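Local structure of decapping and exoribonuclease protein 1 (4GPS) at residues A[172-185]-A[268-281]. The protein removes NAD and methylguanosine caps from the 5' ends of RNAs and degrades RNA 5'-3', using a divalent metal cation. Numbering follows the deposited sequence.
Sequences NPEKTTFVSLRHHI and SLNDEIDLLIQAEM. With CIT (citric acid), chain B.
From Thr176 to Leu181 one strand runs parallel to 273-280, their axes 21° apart, with Thr176 beside Ile273 and Leu181 beside Gln278. Seven backbone hydrogen bonds join them, from Thr176 N to Glu272 O (2.7 Å) through to Arg182 N to Gln278 O (2.8 Å), so the ladder runs on to Arg182, at the turn into the helix. Side chains alternate between two faces. Thr177, Val179 and Leu181 share one with Asp274, Leu276 and Gln278; there Leu181 CD2 lies alongside the Gln278 amide, 3.4 Å from OE1, a buried oxygen with no polar partner in the model, and helix 156-167 packs on Val179 and Gln278. On the other face, Phe178 sets its ring edge against Ile273 CG2 (3.8 Å from CD1), while its CB meets Leu275 CD2; Phe381 stacks edge-to-face on the same ring. The branched Ile185 reaches back from the helix to meet Leu275 tip to tip, CG2 to CD1.

These paired strands belong to the PD-(D/E)XK nuclease fold of the DXO family. At the start, Lys175, long and flexible enough to span from the turn to a buried aspartate, bends at chi3 and brings NZ to Asp274 OD1 (2.7 Å) in a salt bridge 36° out of the carboxylate plane. Ser268 OG also accepts from NZ, at 2.6 Å, and a water links Asp274 OD2 to Thr177 OG1. At the far end lies the active site. Arg182 leaves the backbone with CG anti to N (chi1 -177°), then turns at chi3 to lay one guanidinium face over Ala279 CB, whose small methyl permits such close approach. NH1 forms a salt bridge with the metal ligand Glu293, and NE donates to O3 of a citrate (3.2 Å), probably from the crystallisation liquor. His183 ND1 donates to citrate O5; Glu280, a probable substrate-binding residue, offers a weak bond from its backbone N to O3.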
ATOM      1  N   ASN A 172     -17.936  12.839   1.975  1.00 41.31           N
ATOM      2  CA  ASN A 172     -19.345  12.483   2.063  1.00 41.74           C
ATOM      3  C   ASN A 172     -19.745  12.562   3.545  1.00 42.28           C
ATOM      4  O   ASN A 172     -19.402  11.688   4.324  1.00 41.89           O
ATOM      5  CB  ASN A 172     -19.517  11.075   1.506  1.00 39.96           C
ATOM      6  CG  ASN A 172     -20.956  10.575   1.554  1.00 44.36           C
ATOM      7  OD1 ASN A 172     -21.307   9.682   0.797  1.00 51.87           O
ATOM      8  ND2 ASN A 172     -21.769  11.105   2.445  1.00 38.32           N
ATOM      9  N   PRO A 173     -20.499  13.603   3.934  1.00 42.63           N
ATOM     10  CA  PRO A 173     -20.949  13.831   5.318  1.00 45.11           C
ATOM     11  C   PRO A 173     -21.830  12.736   5.896  1.00 45.87           C
ATOM     12  O   PRO A 173     -22.102  12.713   7.092  1.00 46.61           O
ATOM     13  CB  PRO A 173     -21.694  15.173   5.233  1.00 41.39           C
ATOM     14  CG  PRO A 173     -22.359  15.085   3.952  1.00 41.28           C
ATOM     15  CD  PRO A 173     -21.299  14.416   3.000  1.00 42.41           C
ATOM     16  N   GLU A 174     -22.274  11.830   5.039  1.00 48.37           N
ATOM     17  CA  GLU A 174     -23.143  10.735   5.444  1.00 48.32           C
ATOM     18  C   GLU A 174     -22.376   9.450   5.792  1.00 47.07           C
ATOM     19  O   GLU A 174     -22.993   8.432   6.124  1.00 42.58           O
ATOM     20  CB  GLU A 174     -24.105  10.442   4.307  1.00 55.00           C
ATOM     21  CG  GLU A 174     -25.475  10.052   4.737  1.00 62.36           C
ATOM     22  CD  GLU A 174     -26.444  11.145   4.454  1.00 65.63           C
ATOM     23  OE1 GLU A 174     -26.765  11.381   3.268  1.00 68.93           O
ATOM     24  OE2 GLU A 174     -26.871  11.784   5.426  1.00 75.45           O
ATOM     25  N   LYS A 175     -21.045   9.496   5.687  1.00 43.32           N
ATOM     26  CA  LYS A 175     -20.208   8.339   5.985  1.00 43.81           C
ATOM     27  C   LYS A 175     -19.048   8.702   6.895  1.00 41.11           C
ATOM     28  O   LYS A 175     -18.753   9.875   7.100  1.00 42.38           O
ATOM     29  CB  LYS A 175     -19.664   7.747   4.679  1.00 45.53           C
ATOM     30  CG  LYS A 175     -20.768   7.290   3.743  1.00 47.45           C
ATOM     31  CD  LYS A 175     -20.272   6.943   2.360  1.00 44.16           C
ATOM     32  CE  LYS A 175     -19.678   5.562   2.342  1.00 45.27           C
ATOM     33  NZ  LYS A 175     -19.294   5.220   0.936  1.00 43.57           N
ATOM     34  N   THR A 176     -18.414   7.700   7.485  1.00 40.82           N
ATOM     35  CA  THR A 176     -17.222   7.952   8.310  1.00 38.59           C
ATOM     36  C   THR A 176     -16.051   7.754   7.323  1.00 39.38           C
ATOM     37  O   THR A 176     -16.014   6.766   6.578  1.00 40.47           O
ATOM     38  CB  THR A 176     -17.076   6.915   9.448  1.00 44.00           C
ATOM     39  OG1 THR A 176     -18.158   7.056  10.378  1.00 50.11           O
ATOM     40  CG2 THR A 176     -15.755   7.110  10.193  1.00 46.03           C
ATOM     41  N   THR A 177     -15.121   8.697   7.266  1.00 37.98           N
ATOM     42  CA  THR A 177     -13.983   8.543   6.366  1.00 38.25           C
ATOM     43  C   THR A 177     -12.739   8.262   7.195  1.00 38.98           C
ATOM     44  O   THR A 177     -12.515   8.961   8.173  1.00 41.93           O
ATOM     45  CB  THR A 177     -13.714   9.843   5.547  1.00 39.65           C
ATOM     46  OG1 THR A 177     -14.870  10.183   4.774  1.00 42.80           O
ATOM     47  CG2 THR A 177     -12.548   9.626   4.587  1.00 35.62           C
ATOM     48  N   PHE A 178     -11.971   7.217   6.873  1.00 39.05           N
ATOM     49  CA  PHE A 178     -10.697   6.999   7.591  1.00 38.20           C
ATOM     50  C   PHE A 178      -9.678   7.699   6.703  1.00 36.80           C
ATOM     51  O   PHE A 178      -9.701   7.518   5.471  1.00 36.68           O
ATOM     52  CB  PHE A 178     -10.299   5.524   7.708  1.00 35.86           C
ATOM     53  CG  PHE A 178     -11.118   4.744   8.693  1.00 42.24           C
ATOM     54  CD1 PHE A 178     -12.406   4.307   8.361  1.00 43.08           C
ATOM     55  CD2 PHE A 178     -10.597   4.413   9.936  1.00 38.03           C
ATOM     56  CE1 PHE A 178     -13.162   3.549   9.242  1.00 39.07           C
ATOM     57  CE2 PHE A 178     -11.343   3.655  10.824  1.00 44.72           C
ATOM     58  CZ  PHE A 178     -12.633   3.217  10.478  1.00 43.76           C
ATOM     59  N   VAL A 179      -8.818   8.505   7.325  1.00 37.12           N
ATOM     60  CA  VAL A 179      -7.775   9.292   6.646  1.00 37.38           C
ATOM     61  C   VAL A 179      -6.417   8.679   6.993  1.00 39.55           C
ATOM     62  O   VAL A 179      -6.062   8.593   8.152  1.00 42.72           O
ATOM     63  CB  VAL A 179      -7.843  10.748   7.148  1.00 41.21           C
ATOM     64  CG1 VAL A 179      -6.848  11.643   6.401  1.00 35.99           C
ATOM     65  CG2 VAL A 179      -9.281  11.253   6.979  1.00 39.90           C
ATOM     66  N   SER A 180      -5.627   8.284   6.005  1.00 40.63           N
ATOM     67  CA  SER A 180      -4.390   7.614   6.361  1.00 40.51           C
ATOM     68  C   SER A 180      -3.342   7.476   5.253  1.00 42.80           C
ATOM     69  O   SER A 180      -3.668   7.605   4.077  1.00 38.16           O
ATOM     70  CB  SER A 180      -4.788   6.213   6.875  1.00 39.60           C
ATOM     71  OG  SER A 180      -3.678   5.374   7.089  1.00 39.72           O
ATOM     72  N   LEU A 181      -2.080   7.232   5.626  1.00 42.04           N
ATOM     73  CA  LEU A 181      -1.065   6.952   4.615  1.00 40.06           C
ATOM     74  C   LEU A 181      -1.399   5.509   4.178  1.00 42.61           C
ATOM     75  O   LEU A 181      -1.897   4.707   4.988  1.00 41.40           O
ATOM     76  CB  LEU A 181       0.324   6.975   5.213  1.00 39.39           C
ATOM     77  CG  LEU A 181       0.652   8.315   5.849  1.00 42.11           C
ATOM     78  CD1 LEU A 181       1.921   8.172   6.708  1.00 37.03           C
ATOM     79  CD2 LEU A 181       0.776   9.377   4.742  1.00 36.12           C
ATOM     80  N   ARG A 182      -1.149   5.178   2.913  1.00 37.46           N
ATOM     81  CA  ARG A 182      -1.442   3.846   2.409  1.00 35.60           C
ATOM     82  C   ARG A 182      -0.797   2.712   3.229  1.00 40.27           C
ATOM     83  O   ARG A 182      -1.406   1.668   3.448  1.00 41.79           O
ATOM     84  CB  ARG A 182      -0.998   3.729   0.957  1.00 36.84           C
ATOM     85  CG  ARG A 182      -1.338   2.385   0.362  1.00 39.71           C
ATOM     86  CD  ARG A 182      -1.091   2.365  -1.120  1.00 35.27           C
ATOM     87  NE  ARG A 182       0.302   2.652  -1.348  1.00 40.78           N
ATOM     88  CZ  ARG A 182       0.867   2.592  -2.537  1.00 44.20           C
ATOM     89  NH1 ARG A 182       0.144   2.244  -3.592  1.00 38.21           N
ATOM     90  NH2 ARG A 182       2.144   2.901  -2.672  1.00 48.37           N
ATOM     91  N   HIS A 183       0.435   2.924   3.674  1.00 42.13           N
ATOM     92  CA  HIS A 183       1.170   1.941   4.462  1.00 41.18           C
ATOM     93  C   HIS A 183       0.337   1.357   5.611  1.00 39.22           C
ATOM     94  O   HIS A 183       0.370   0.155   5.849  1.00 39.16           O
ATOM     95  CB  HIS A 183       2.453   2.578   5.035  1.00 45.03           C
ATOM     96  CG  HIS A 183       3.488   1.579   5.427  1.00 61.05           C
ATOM     97  ND1 HIS A 183       4.392   1.051   4.526  1.00 70.41           N
ATOM     98  CD2 HIS A 183       3.712   0.936   6.601  1.00 67.81           C
ATOM     99  CE1 HIS A 183       5.125   0.124   5.125  1.00 67.17           C
ATOM    100  NE2 HIS A 183       4.733   0.033   6.384  1.00 66.15           N
ATOM    101  N   HIS A 184      -0.403   2.193   6.334  1.00 39.32           N
ATOM    102  CA  HIS A 184      -1.190   1.682   7.458  1.00 38.69           C
ATOM    103  C   HIS A 184      -2.434   0.937   7.047  1.00 41.09           C
ATOM    104  O   HIS A 184      -2.895   0.081   7.801  1.00 40.33           O
ATOM    105  CB  HIS A 184      -1.575   2.787   8.431  1.00 35.96           C
ATOM    106  CG  HIS A 184      -0.405   3.541   8.959  1.00 42.55           C
ATOM    107  ND1 HIS A 184       0.747   2.913   9.386  1.00 47.63           N
ATOM    108  CD2 HIS A 184      -0.175   4.870   9.064  1.00 44.73           C
ATOM    109  CE1 HIS A 184       1.641   3.826   9.722  1.00 44.93           C
ATOM    110  NE2 HIS A 184       1.107   5.020   9.535  1.00 46.90           N
ATOM    111  N   ILE A 185      -2.994   1.261   5.878  1.00 38.23           N
ATOM    112  CA  ILE A 185      -4.167   0.538   5.445  1.00 36.17           C
ATOM    113  C   ILE A 185      -3.622  -0.843   5.055  1.00 39.61           C
ATOM    114  O   ILE A 185      -4.155  -1.871   5.446  1.00 40.39           O
ATOM    115  CB  ILE A 185      -4.898   1.237   4.255  1.00 39.21           C
ATOM    116  CG1 ILE A 185      -5.353   2.661   4.648  1.00 31.01           C
ATOM    117  CG2 ILE A 185      -6.120   0.443   3.897  1.00 29.74           C
ATOM    118  CD1 ILE A 185      -6.206   2.672   5.913  1.00 30.11           C
ATOM    119  N   SER A 268     -14.610   4.219  -1.746  1.00 42.12           N
ATOM    120  CA  SER A 268     -15.666   3.757  -0.868  1.00 41.86           C
ATOM    121  C   SER A 268     -15.386   2.316  -0.489  1.00 40.62           C
ATOM    122  O   SER A 268     -15.011   1.493  -1.332  1.00 40.92           O
ATOM    123  CB  SER A 268     -17.013   3.875  -1.588  1.00 43.21           C
ATOM    124  OG  SER A 268     -18.068   3.584  -0.712  1.00 47.56           O
ATOM    125  N   LEU A 269     -15.546   2.023   0.790  1.00 36.97           N
ATOM    126  CA  LEU A 269     -15.320   0.690   1.285  1.00 39.88           C
ATOM    127  C   LEU A 269     -16.662   0.071   1.680  1.00 45.68           C
ATOM    128  O   LEU A 269     -16.900  -1.131   1.471  1.00 42.34           O
ATOM    129  CB  LEU A 269     -14.345   0.787   2.470  1.00 38.98           C
ATOM    130  CG  LEU A 269     -14.210  -0.013   3.769  1.00 40.91           C
ATOM    131  CD1 LEU A 269     -15.009  -1.275   3.823  1.00 42.86           C
ATOM    132  CD2 LEU A 269     -12.755  -0.322   3.936  1.00 43.59           C
ATOM    133  N   ASN A 270     -17.539   0.935   2.190  1.00 47.37           N
ATOM    134  CA  ASN A 270     -18.867   0.589   2.704  1.00 51.84           C
ATOM    135  C   ASN A 270     -19.926   1.589   2.387  1.00 48.86           C
ATOM    136  O   ASN A 270     -19.667   2.665   1.893  1.00 50.57           O
ATOM    137  CB  ASN A 270     -18.865   0.591   4.238  1.00 53.74           C
ATOM    138  CG  ASN A 270     -18.760  -0.736   4.774  1.00 54.43           C
ATOM    139  OD1 ASN A 270     -18.613  -1.689   4.011  1.00 61.45           O
ATOM    140  ND2 ASN A 270     -18.825  -0.859   6.082  1.00 53.55           N
ATOM    141  N   ASP A 271     -21.129   1.240   2.802  1.00 48.13           N
ATOM    142  CA  ASP A 271     -22.233   2.143   2.675  1.00 48.81           C
ATOM    143  C   ASP A 271     -22.077   3.113   3.844  1.00 45.71           C
ATOM    144  O   ASP A 271     -22.771   4.115   3.916  1.00 46.04           O
ATOM    145  CB  ASP A 271     -23.541   1.372   2.775  1.00 51.18           C
ATOM    146  CG  ASP A 271     -24.046   0.922   1.417  1.00 59.02           C
ATOM    147  OD1 ASP A 271     -24.955   0.061   1.382  1.00 67.15           O
ATOM    148  OD2 ASP A 271     -23.543   1.438   0.386  1.00 56.15           O
ATOM    149  N   GLU A 272     -21.148   2.818   4.755  1.00 43.89           N
ATOM    150  CA  GLU A 272     -20.939   3.692   5.911  1.00 43.61           C
ATOM    151  C   GLU A 272     -19.506   4.238   6.004  1.00 44.75           C
ATOM    152  O   GLU A 272     -19.235   5.188   6.750  1.00 46.32           O
ATOM    153  CB  GLU A 272     -21.243   2.926   7.201  1.00 43.53           C
ATOM    154  CG  GLU A 272     -22.681   2.464   7.378  1.00 47.62           C
ATOM    155  CD  GLU A 272     -22.831   1.468   8.519  1.00 56.51           C
ATOM    156  OE1 GLU A 272     -22.143   1.612   9.555  1.00 57.72           O
ATOM    157  OE2 GLU A 272     -23.651   0.533   8.390  1.00 66.28           O
ATOM    158  N   ILE A 273     -18.608   3.666   5.205  1.00 42.29           N
ATOM    159  CA  ILE A 273     -17.196   3.999   5.276  1.00 39.19           C
ATOM    160  C   ILE A 273     -16.469   4.371   3.967  1.00 38.90           C
ATOM    161  O   ILE A 273     -16.589   3.658   2.987  1.00 39.91           O
ATOM    162  CB  ILE A 273     -16.455   2.773   5.899  1.00 39.49           C
ATOM    163  CG1 ILE A 273     -16.958   2.528   7.315  1.00 29.57           C
ATOM    164  CG2 ILE A 273     -14.935   2.957   5.835  1.00 37.51           C
ATOM    165  CD1 ILE A 273     -16.513   1.145   7.861  1.00 30.79           C
ATOM    166  N   ASP A 274     -15.714   5.476   3.972  1.00 35.70           N
ATOM    167  CA  ASP A 274     -14.899   5.888   2.822  1.00 38.26           C
ATOM    168  C   ASP A 274     -13.468   5.930   3.337  1.00 42.36           C
ATOM    169  O   ASP A 274     -13.253   5.994   4.542  1.00 45.35           O
ATOM    170  CB  ASP A 274     -15.221   7.310   2.298  1.00 37.25           C
ATOM    171  CG  ASP A 274     -16.475   7.369   1.463  1.00 43.08           C
ATOM    172  OD1 ASP A 274     -16.884   6.322   0.934  1.00 44.72           O
ATOM    173  OD2 ASP A 274     -17.049   8.475   1.336  1.00 46.19           O
ATOM    174  N   LEU A 275     -12.505   5.928   2.416  1.00 39.81           N
ATOM    175  CA  LEU A 275     -11.100   6.020   2.756  1.00 39.64           C
ATOM    176  C   LEU A 275     -10.450   7.163   1.966  1.00 42.84           C
ATOM    177  O   LEU A 275     -10.694   7.301   0.767  1.00 46.08           O
ATOM    178  CB  LEU A 275     -10.369   4.729   2.393  1.00 36.68           C
ATOM    179  CG  LEU A 275     -10.565   3.435   3.160  1.00 41.45           C
ATOM    180  CD1 LEU A 275      -9.293   2.587   2.938  1.00 40.67           C
ATOM    181  CD2 LEU A 275     -10.800   3.699   4.642  1.00 38.96           C
ATOM    182  N   LEU A 276      -9.643   7.992   2.627  1.00 39.47           N
ATOM    183  CA  LEU A 276      -8.926   9.072   1.937  1.00 35.54           C
ATOM    184  C   LEU A 276      -7.483   8.670   2.262  1.00 39.06           C
ATOM    185  O   LEU A 276      -7.046   8.772   3.396  1.00 40.73           O
ATOM    186  CB  LEU A 276      -9.256  10.434   2.537  1.00 32.53           C
ATOM    187  CG  LEU A 276      -8.482  11.571   1.891  1.00 33.30           C
ATOM    188  CD1 LEU A 276      -8.970  11.823   0.480  1.00 32.44           C
ATOM    189  CD2 LEU A 276      -8.686  12.817   2.711  1.00 34.63           C
ATOM    190  N   ILE A 277      -6.767   8.226   1.241  1.00 38.85           N
ATOM    191  CA  ILE A 277      -5.439   7.687   1.356  1.00 37.57           C
ATOM    192  C   ILE A 277      -4.361   8.464   0.633  1.00 38.84           C
ATOM    193  O   ILE A 277      -4.580   8.973  -0.485  1.00 39.26           O
ATOM    194  CB  ILE A 277      -5.452   6.238   0.770  1.00 39.82           C
ATOM    195  CG1 ILE A 277      -6.264   5.329   1.664  1.00 48.26           C
ATOM    196  CG2 ILE A 277      -4.071   5.689   0.593  1.00 44.41           C
ATOM    197  CD1 ILE A 277      -6.651   4.025   0.951  1.00 51.63           C
ATOM    198  N   GLN A 278      -3.182   8.499   1.260  1.00 37.17           N
ATOM    199  CA  GLN A 278      -2.002   9.141   0.681  1.00 38.21           C
ATOM    200  C   GLN A 278      -0.983   8.054   0.265  1.00 36.95           C
ATOM    201  O   GLN A 278      -0.588   7.223   1.084  1.00 36.77           O
ATOM    202  CB  GLN A 278      -1.355  10.096   1.678  1.00 36.35           C
ATOM    203  CG  GLN A 278      -0.127  10.801   1.108  1.00 38.46           C
ATOM    204  CD  GLN A 278       0.513  11.780   2.107  1.00 43.93           C
ATOM    205  OE1 GLN A 278       1.710  11.675   2.428  1.00 44.10           O
ATOM    206  NE2 GLN A 278      -0.280  12.735   2.590  1.00 38.11           N
ATOM    207  N   ALA A 279      -0.570   8.049  -1.002  1.00 34.31           N
ATOM    208  CA  ALA A 279       0.388   7.041  -1.465  1.00 36.86           C
ATOM    209  C   ALA A 279       1.537   7.676  -2.205  1.00 38.28           C
ATOM    210  O   ALA A 279       1.349   8.592  -2.998  1.00 43.01           O
ATOM    211  CB  ALA A 279      -0.312   6.022  -2.393  1.00 38.87           C
ATOM    212  N   GLU A 280       2.737   7.202  -1.946  1.00 41.51           N
ATOM    213  CA  GLU A 280       3.874   7.733  -2.659  1.00 43.82           C
ATOM    214  C   GLU A 280       3.970   6.904  -3.938  1.00 44.94           C
ATOM    215  O   GLU A 280       3.936   5.661  -3.874  1.00 43.75           O
ATOM    216  CB  GLU A 280       5.155   7.590  -1.834  1.00 49.43           C
ATOM    217  CG  GLU A 280       6.417   7.660  -2.704  1.00 70.65           C
ATOM    218  CD  GLU A 280       7.713   7.638  -1.905  1.00 81.23           C
ATOM    219  OE1 GLU A 280       8.793   7.729  -2.543  1.00 84.78           O
ATOM    220  OE2 GLU A 280       7.643   7.538  -0.651  1.00 83.48           O
ATOM    221  N   MET A 281       4.056   7.589  -5.083  1.00 43.45           N
ATOM    222  CA  MET A 281       4.174   6.946  -6.391  1.00 42.27           C
ATOM    223  C   MET A 281       5.601   7.134  -6.863  1.00 46.13           C
ATOM    224  O   MET A 281       6.113   8.254  -6.860  1.00 47.92           O
ATOM    225  CB  MET A 281       3.231   7.595  -7.400  1.00 40.96           C
ATOM    226  CG  MET A 281       1.786   7.673  -6.911  1.00 48.56           C
ATOM    227  SD  MET A 281       0.864   6.051  -6.886  1.00 51.65           S
ATOM    228  CE  MET A 281       1.265   5.483  -5.275  1.00 50.04           C
TER
HETATM  229  C1  CIT B 501       3.970  -0.947   1.014  1.00 83.92           C
HETATM  230  O1  CIT B 501       3.182  -0.894   1.938  1.00 80.47           O
HETATM  231  O2  CIT B 501       4.833  -1.993   0.920  1.00 79.77           O
HETATM  232  C2  CIT B 501       3.990   0.173  -0.026  1.00 83.82           C
HETATM  233  C3  CIT B 501       4.184   1.546   0.661  1.00 85.31           C
HETATM  234  O7  CIT B 501       3.157   1.705   1.640  1.00 83.26           O
HETATM  235  C4  CIT B 501       4.094   2.684  -0.388  1.00 88.24           C
HETATM  236  C5  CIT B 501       3.659   4.016   0.223  1.00 85.21           C
HETATM  237  O3  CIT B 501       2.526   4.399   0.068  1.00 76.13           O
HETATM  238  O4  CIT B 501       4.544   4.765   0.937  1.00 87.84           O
HETATM  239  C6  CIT B 501       5.559   1.601   1.313  1.00 88.57           C
HETATM  240  O5  CIT B 501       5.716   2.190   2.371  1.00 88.21           O
HETATM  241  O6  CIT B 501       6.613   1.002   0.702  1.00 91.06           O
HETATM  242  O   HOH W   1     -15.835  10.463   2.197  1.00 42.85           O
HETATM  243  O   HOH W   2     -23.891   5.537   6.276  1.00 55.58           O
HETATM  244  O   HOH W   3     -18.893   8.236  -0.506  1.00 54.65           O